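Local coordinates for spike protein P5 (Enterobacteria phage PRD1, PDB 1YQ5) that forms, as a homotrimer associated with P31 and P2, the spike complexes at the five-fold vertices of the phage capsid and is essential for infectivity, at residues G43-K46 with I51-A54; V81-S86 with I107-L112; L120-C125 with I136-A141. All blocks are in the same frame, centred on the assembly; numbering follows the deposited sequence.

Contact 1: G43-K46 with I51-A54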
loop_
_atom_site.group_PDB
_atom_site.type_symbol
_atom_site.label_atom_id
_atom_site.label_comp_id
_atom_site.label_asym_id
_atom_site.label_seq_id
_atom_site.Cartn_x
_atom_site.Cartn_y
_atom_site.Cartn_z
ATOM N N GLY A 43 0.307 4.198 -22.519
ATOM C CA GLY A 43 -1.022 4.183 -21.930
ATOM C C GLY A 43 -1.237 5.127 -20.762
ATOM O O GLY A 43 -2.375 5.501 -20.468
ATOM N N LEU A 44 -0.154 5.513 -20.096
ATOM C CA LEU A 44 -0.230 6.412 -18.948
ATOM C C LEU A 44 0.632 7.641 -19.187
ATOM O O LEU A 44 1.847 7.533 -19.345
ATOM C CB LEU A 44 0.241 5.687 -17.688
ATOM C CG LEU A 44 -0.656 4.545 -17.211
ATOM C CD1 LEU A 44 0.112 3.639 -16.250
ATOM C CD2 LEU A 44 -1.889 5.129 -16.537
ATOM N N THR A 45 0.000 8.811 -19.204
ATOM C CA THR A 45 0.717 10.055 -19.448
ATOM C C THR A 45 0.304 11.160 -18.479
ATOM O O THR A 45 -0.860 11.244 -18.078
ATOM C CB THR A 45 0.456 10.537 -20.878
ATOM O OG1 THR A 45 -0.951 10.718 -21.060
ATOM C CG2 THR A 45 0.944 9.502 -21.886
ATOM N N LYS A 46 1.257 12.011 -18.109
ATOM C CA LYS A 46 0.980 13.111 -17.194
ATOM C C LYS A 46 0.229 14.228 -17.906
ATOM O O LYS A 46 0.417 14.451 -19.103
ATOM C CB LYS A 46 2.287 13.657 -16.610
ATOM C CG LYS A 46 3.259 14.226 -17.644
ATOM C CD LYS A 46 4.622 14.523 -17.019
ATOM C CE LYS A 46 5.604 15.091 -18.045
ATOM N NZ LYS A 46 6.979 15.226 -17.479
ATOM N N ILE A 51 -3.072 11.854 -14.203
ATOM C CA ILE A 51 -2.446 10.895 -15.103
ATOM C C ILE A 51 -3.539 10.310 -15.989
ATOM O O ILE A 51 -4.465 9.656 -15.503
ATOM C CB ILE A 51 -1.729 9.761 -14.343
ATOM C CG1 ILE A 51 -0.541 10.330 -13.563
ATOM C CG2 ILE A 51 -1.229 8.708 -15.332
ATOM C CD1 ILE A 51 0.263 9.281 -12.814
ATOM N N GLN A 52 -3.426 10.567 -17.287
ATOM C CA GLN A 52 -4.399 10.105 -18.271
ATOM C C GLN A 52 -4.233 8.634 -18.628
ATOM O O GLN A 52 -3.111 8.138 -18.759
ATOM C CB GLN A 52 -4.257 10.905 -19.572
ATOM C CG GLN A 52 -4.316 12.422 -19.441
ATOM C CD GLN A 52 -5.704 12.925 -19.121
ATOM O OE1 GLN A 52 -6.701 12.391 -19.617
ATOM N NE2 GLN A 52 -5.781 13.968 -18.308
ATOM N N LEU A 53 -5.356 7.942 -18.793
ATOM C CA LEU A 53 -5.338 6.541 -19.205
ATOM C C LEU A 53 -5.826 6.546 -20.648
ATOM O O LEU A 53 -6.930 7.009 -20.927
ATOM C CB LEU A 53 -6.276 5.687 -18.348
ATOM C CG LEU A 53 -5.713 5.154 -17.026
ATOM C CD1 LEU A 53 -5.435 6.306 -16.077
ATOM C CD2 LEU A 53 -6.699 4.176 -16.410
ATOM N N ALA A 54 -4.997 6.045 -21.560
ATOM C CA ALA A 54 -5.347 6.008 -22.980
ATOM C C ALA A 54 -6.534 5.089 -23.251
ATOM O O ALA A 54 -6.782 4.138 -22.507
ATOM C CB ALA A 54 -4.141 5.561 -23.801
HETATM O O HOH W 1 -2.384 8.303 -21.691
#
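G43 meets A54 at the open end of a short beta hairpin, whose strands 44-46 and 51-53 run antiparallel along one margin of a sheet in the jelly roll formed by Domain-2, the C-terminal part of P5. The carbonyl oxygen of G43 accepts the backbone N-H of A54 (N to O 2.9 Å), and the same oxygen receives a CA-H...O contact from L53. Behind it, the N-H of G43 is held by the carboxylate of D5. L44 forms a non-hydrogen-bonded pair with L53, so the two side chains lie next to each other on the face that looks into the sandwich. With CG anti to its own carbonyl carbon (chi1 -67°), L44 brings CD2 within touch of two neighbours, 3.8 Å from CD1 of L53 and 3.8 Å from CG2 of I51. The L53 branch runs alongside in the same direction, whereas I51 comes in at a slant from the next inward-facing position. L7 and Y61, from the facing sheet, pack on this cluster. T45 sits on the other face in a hydrogen-bonded pair with Q52, gripped by two backbone bonds: its N lies 3.2 Å from the Q52 O, and its O accepts from Q52 N at 2.8 Å. The CB of Q52 rests against OG1 of T45. A single water fastens the outer face here, lying 2.9 Å from OG1 of T45 and donating to the carbonyl oxygen of Q52, which thereby serves two polar partners, T45 N and the water. At K46 the side-chain amine NZ is hydrogen-bonded to the carbonyl oxygen of A34 and to OG1 of T36.

Contact 2: V81-S86 with I107-L112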
loop_
_atom_site.group_PDB
_atom_site.type_symbol
_atom_site.label_atom_id
_atom_site.label_comp_id
_atom_site.label_asym_id
_atom_site.label_seq_id
_atom_site.Cartn_x
_atom_site.Cartn_y
_atom_site.Cartn_z
ATOM N N VAL A 81 -6.545 9.674 -3.854
ATOM C CA VAL A 81 -6.434 9.282 -5.251
ATOM C C VAL A 81 -7.860 9.071 -5.733
ATOM O O VAL A 81 -8.665 8.444 -5.040
ATOM C CB VAL A 81 -5.680 7.950 -5.427
ATOM C CG1 VAL A 81 -5.713 7.531 -6.893
ATOM C CG2 VAL A 81 -4.247 8.091 -4.947
ATOM N N LYS A 82 -8.178 9.596 -6.909
ATOM C CA LYS A 82 -9.516 9.433 -7.456
ATOM C C LYS A 82 -9.478 8.919 -8.882
ATOM O O LYS A 82 -8.526 9.169 -9.618
ATOM C CB LYS A 82 -10.270 10.764 -7.454
ATOM C CG LYS A 82 -10.370 11.434 -6.098
ATOM C CD LYS A 82 -11.275 12.656 -6.162
ATOM C CE LYS A 82 -10.713 13.717 -7.084
ATOM N NZ LYS A 82 -11.692 14.823 -7.330
ATOM N N TYR A 83 -10.515 8.178 -9.251
ATOM C CA TYR A 83 -10.671 7.683 -10.609
ATOM C C TYR A 83 -12.164 7.494 -10.828
ATOM O O TYR A 83 -12.802 6.674 -10.164
ATOM C CB TYR A 83 -9.957 6.352 -10.846
ATOM C CG TYR A 83 -10.008 5.985 -12.314
ATOM C CD1 TYR A 83 -9.187 6.633 -13.239
ATOM C CD2 TYR A 83 -10.957 5.085 -12.796
ATOM C CE1 TYR A 83 -9.314 6.402 -14.606
ATOM C CE2 TYR A 83 -11.098 4.847 -14.171
ATOM C CZ TYR A 83 -10.274 5.513 -15.066
ATOM O OH TYR A 83 -10.423 5.311 -16.417
ATOM N N GLY A 84 -12.726 8.267 -11.749
ATOM C CA GLY A 84 -14.150 8.157 -11.999
ATOM C C GLY A 84 -14.915 8.485 -10.734
ATOM O O GLY A 84 -14.569 9.431 -10.027
ATOM N N SER A 85 -15.939 7.693 -10.428
ATOM C CA SER A 85 -16.757 7.932 -9.242
ATOM C C SER A 85 -16.108 7.468 -7.940
ATOM O O SER A 85 -16.647 7.706 -6.858
ATOM C CB SER A 85 -18.114 7.240 -9.396
ATOM O OG SER A 85 -17.951 5.842 -9.574
ATOM N N SER A 86 -14.958 6.811 -8.032
ATOM C CA SER A 86 -14.285 6.315 -6.832
ATOM C C SER A 86 -13.186 7.227 -6.305
ATOM O O SER A 86 -12.472 7.866 -7.073
ATOM C CB SER A 86 -13.659 4.939 -7.098
ATOM O OG SER A 86 -14.631 3.958 -7.401
ATOM N N ILE A 107 -6.222 -1.110 -7.962
ATOM C CA ILE A 107 -7.627 -0.914 -8.278
ATOM C C ILE A 107 -7.941 -1.252 -9.726
ATOM O O ILE A 107 -7.040 -1.336 -10.567
ATOM C CB ILE A 107 -8.031 0.555 -8.048
ATOM C CG1 ILE A 107 -7.188 1.465 -8.952
ATOM C CG2 ILE A 107 -7.836 0.931 -6.592
ATOM C CD1 ILE A 107 -7.573 2.935 -8.907
ATOM N N TYR A 108 -9.225 -1.451 -10.008
ATOM C CA TYR A 108 -9.654 -1.730 -11.369
ATOM C C TYR A 108 -10.120 -0.409 -11.962
ATOM O O TYR A 108 -10.902 0.317 -11.342
ATOM C CB TYR A 108 -10.819 -2.716 -11.412
ATOM C CG TYR A 108 -11.258 -2.986 -12.832
ATOM C CD1 TYR A 108 -10.517 -3.831 -13.656
ATOM C CD2 TYR A 108 -12.366 -2.336 -13.378
ATOM C CE1 TYR A 108 -10.861 -4.020 -14.991
ATOM C CE2 TYR A 108 -12.721 -2.520 -14.716
ATOM C CZ TYR A 108 -11.959 -3.363 -15.513
ATOM O OH TYR A 108 -12.286 -3.550 -16.835
ATOM N N CYS A 109 -9.638 -0.098 -13.159
ATOM C CA CYS A 109 -10.012 1.141 -13.825
ATOM C C CYS A 109 -10.728 0.866 -15.131
ATOM O O CYS A 109 -10.194 0.184 -16.013
ATOM C CB CYS A 109 -8.773 1.990 -14.134
ATOM S SG CYS A 109 -7.868 2.585 -12.695
ATOM N N ASN A 110 -11.940 1.388 -15.253
ATOM C CA ASN A 110 -12.684 1.236 -16.490
ATOM C C ASN A 110 -12.363 2.482 -17.304
ATOM O O ASN A 110 -12.508 3.601 -16.813
ATOM C CB ASN A 110 -14.190 1.168 -16.228
ATOM C CG ASN A 110 -14.991 1.080 -17.513
ATOM O OD1 ASN A 110 -14.735 0.221 -18.353
ATOM N ND2 ASN A 110 -15.960 1.971 -17.673
ATOM N N VAL A 111 -11.907 2.288 -18.535
ATOM C CA VAL A 111 -11.580 3.412 -19.399
ATOM C C VAL A 111 -12.712 3.575 -20.405
ATOM O O VAL A 111 -12.949 2.697 -21.230
ATOM C CB VAL A 111 -10.252 3.167 -20.140
ATOM C CG1 VAL A 111 -9.986 4.296 -21.132
ATOM C CG2 VAL A 111 -9.116 3.072 -19.124
ATOM N N LEU A 112 -13.413 4.699 -20.321
ATOM C CA LEU A 112 -14.543 4.978 -21.198
ATOM C C LEU A 112 -14.139 5.440 -22.591
ATOM O O LEU A 112 -14.922 5.337 -23.535
ATOM C CB LEU A 112 -15.434 6.046 -20.562
ATOM C CG LEU A 112 -16.045 5.696 -19.204
ATOM C CD1 LEU A 112 -16.570 6.952 -18.533
ATOM C CD2 LEU A 112 -17.158 4.674 -19.391
#
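Y83 and C109 meet through ring and sulfur. The thiol sulfur hangs above the middle of the tyrosine ring: SG of C109 is 4.0 Å from the centroid of the Y83 ring and 12° off its normal, a sulfur-aromatic contact. CB of C109 lies over the same ring but nearer the CE2 corner, further off the normal, and adds a CH-pi contact; its closest approach is 3.7 Å, to CE2 of Y83. Because SG of C109 is anti to its carbonyl carbon (chi1 -64°), both atoms of this short side chain lie over the aromatic ring.

The polar part is one hydrogen bond. OH of Y83 donates to the backbone O of N110 at 2.7 Å, approaching from above the carbonyl plane, 49° out of it, while that oxygen lies at the ring edge. Held at its hydroxyl and packed over a face, the ring is restrained in its swing.

These contacts span the two sheets of the jelly roll, since strand 76-83 belongs to one and strand 100-109 to the other. At the end of its strand, Y83 starts a type II' beta turn that leads through G84 and S85 to S86, with backbone bonds between Y83 and S86 in both directions; G84 takes the positive phi of this turn.

Packing completes the contact. L53 and L120 also lie against the Y83 ring, and L53 touches C109 and V111 as well. CG2 of V111 stands 3.7 Å from the phenolic OH of Y83.

Contact 3: L120-C125 with I136-A141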
loop_
_atom_site.group_PDB
_atom_site.type_symbol
_atom_site.label_atom_id
_atom_site.label_comp_id
_atom_site.label_asym_id
_atom_site.label_seq_id
_atom_site.Cartn_x
_atom_site.Cartn_y
_atom_site.Cartn_z
ATOM N N LEU A 120 -6.499 9.541 -13.574
ATOM C CA LEU A 120 -6.230 9.298 -12.167
ATOM C C LEU A 120 -5.902 10.671 -11.591
ATOM O O LEU A 120 -4.994 11.348 -12.082
ATOM C CB LEU A 120 -5.029 8.364 -12.010
ATOM C CG LEU A 120 -5.244 6.904 -12.419
ATOM C CD1 LEU A 120 -3.908 6.192 -12.528
ATOM C CD2 LEU A 120 -6.138 6.220 -11.394
ATOM N N LYS A 121 -6.646 11.087 -10.570
ATOM C CA LYS A 121 -6.415 12.387 -9.950
ATOM C C LYS A 121 -5.731 12.210 -8.598
ATOM O O LYS A 121 -6.080 11.315 -7.827
ATOM C CB LYS A 121 -7.739 13.131 -9.785
ATOM C CG LYS A 121 -8.437 13.447 -11.108
ATOM C CD LYS A 121 -9.750 14.185 -10.882
ATOM C CE LYS A 121 -10.405 14.572 -12.201
ATOM N NZ LYS A 121 -11.680 15.316 -11.986
ATOM N N PHE A 122 -4.754 13.066 -8.315
ATOM C CA PHE A 122 -4.003 12.976 -7.068
ATOM C C PHE A 122 -4.015 14.266 -6.259
ATOM O O PHE A 122 -4.006 15.368 -6.818
ATOM C CB PHE A 122 -2.542 12.601 -7.354
ATOM C CG PHE A 122 -2.378 11.321 -8.121
ATOM C CD1 PHE A 122 -2.561 11.288 -9.502
ATOM C CD2 PHE A 122 -2.051 10.140 -7.459
ATOM C CE1 PHE A 122 -2.417 10.098 -10.215
ATOM C CE2 PHE A 122 -1.906 8.944 -8.159
ATOM C CZ PHE A 122 -2.091 8.924 -9.545
ATOM N N SER A 123 -4.011 14.117 -4.938
ATOM C CA SER A 123 -3.983 15.262 -4.039
ATOM C C SER A 123 -3.575 14.850 -2.634
ATOM O O SER A 123 -3.794 13.711 -2.211
ATOM C CB SER A 123 -5.350 15.948 -3.972
ATOM O OG SER A 123 -5.261 17.154 -3.222
ATOM N N LEU A 124 -2.967 15.789 -1.922
ATOM C CA LEU A 124 -2.548 15.560 -0.548
ATOM C C LEU A 124 -2.275 16.908 0.103
ATOM O O LEU A 124 -2.169 17.928 -0.583
ATOM C CB LEU A 124 -1.293 14.671 -0.504
ATOM C CG LEU A 124 0.032 15.149 -1.109
ATOM C CD1 LEU A 124 0.634 16.265 -0.255
ATOM C CD2 LEU A 124 1.000 13.975 -1.176
ATOM N N CYS A 125 -2.179 16.908 1.425
ATOM C CA CYS A 125 -1.907 18.116 2.189
ATOM C C CYS A 125 -1.607 17.655 3.593
ATOM O O CYS A 125 -1.565 16.458 3.861
ATOM C CB CYS A 125 -3.144 19.015 2.252
ATOM S SG CYS A 125 -4.457 18.387 3.382
ATOM N N ILE A 136 7.201 14.813 -3.686
ATOM C CA ILE A 136 6.102 13.896 -3.903
ATOM C C ILE A 136 6.423 12.990 -5.080
ATOM O O ILE A 136 6.874 13.451 -6.133
ATOM C CB ILE A 136 4.791 14.669 -4.194
ATOM C CG1 ILE A 136 4.417 15.515 -2.974
ATOM C CG2 ILE A 136 3.665 13.696 -4.545
ATOM C CD1 ILE A 136 3.207 16.405 -3.193
ATOM N N ASN A 137 6.217 11.695 -4.881
ATOM C CA ASN A 137 6.448 10.722 -5.934
ATOM C C ASN A 137 5.129 10.030 -6.216
ATOM O O ASN A 137 4.429 9.604 -5.295
ATOM C CB ASN A 137 7.498 9.699 -5.501
ATOM C CG ASN A 137 8.905 10.260 -5.554
ATOM O OD1 ASN A 137 9.501 10.379 -6.630
ATOM N ND2 ASN A 137 9.436 10.619 -4.398
ATOM N N ILE A 138 4.788 9.942 -7.496
ATOM C CA ILE A 138 3.555 9.301 -7.925
ATOM C C ILE A 138 3.904 8.295 -9.011
ATOM O O ILE A 138 4.514 8.647 -10.019
ATOM C CB ILE A 138 2.560 10.337 -8.481
ATOM C CG1 ILE A 138 2.131 11.291 -7.360
ATOM C CG2 ILE A 138 1.361 9.632 -9.094
ATOM C CD1 ILE A 138 1.311 12.483 -7.833
ATOM N N THR A 139 3.530 7.041 -8.792
ATOM C CA THR A 139 3.816 5.986 -9.751
ATOM C C THR A 139 2.582 5.130 -10.002
ATOM O O THR A 139 1.897 4.717 -9.066
ATOM C CB THR A 139 4.951 5.071 -9.247
ATOM O OG1 THR A 139 6.150 5.840 -9.093
ATOM C CG2 THR A 139 5.202 3.935 -10.229
ATOM N N ALA A 140 2.299 4.878 -11.273
ATOM C CA ALA A 140 1.164 4.054 -11.646
ATOM C C ALA A 140 1.617 3.060 -12.706
ATOM O O ALA A 140 2.384 3.403 -13.606
ATOM C CB ALA A 140 0.035 4.918 -12.183
ATOM N N ALA A 141 1.150 1.824 -12.585
ATOM C CA ALA A 141 1.502 0.786 -13.539
ATOM C C ALA A 141 0.298 -0.100 -13.810
ATOM O O ALA A 141 -0.414 -0.494 -12.888
ATOM C CB ALA A 141 2.659 -0.058 -13.005
#
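F122 presents a ring face to the CG2 methyl of I138 in the middle of the jelly-roll sandwich, where strand 120-125 of one sheet passes over strand 136-141 of the other, their axes 10.0 Å apart. Starting at the backbone of F122, CB touches CD1 of I138 at 3.9 Å, and CG leans on the same methyl. Further out, CD2 has both CG2 and CD1 of I138 near it. At the far end CE2 comes within 3.5 Å of CG2 of I138, and CZ rests on this methyl too. CG2 therefore lies over one face, 3.4 Å above the ring plane and shifted toward the rim, in a CH-pi contact. The two side chains slide past each other in opposite directions, with I138 spanning the phenyl group from root to tip. I51 packs on both, while I63 and V81 lie against F122. Towards one end of the strands, L124 and I136 meet tip to tip: CG of L124 is lodged between its own backbone N and carbonyl carbon (chi1 64°), which lets both its methyls reach CD1 of I136. At the other end CD1 of L120 touches CB of A140 at 4.2 Å.

Following the chain from the N terminus, contact 1 closes first, as the local hairpin 44-46/51-53 at the margin of one sheet. Contact 2 comes next, closing a loop of twenty residues that includes strand 86-93, and ties strand 76-83 of that same sheet to strand 100-109 of the facing one. Contact 3 closes last, over the ten residues between 120-125 and 136-141. The three follow in series, neither nesting nor crossing. Space reunites them: strand 119-126 lies between strands 51-53 and 76-83, bonding to I51 on one side and K82 on the other, while L53 packs against Y83, C109 and L120, joining all three contacts.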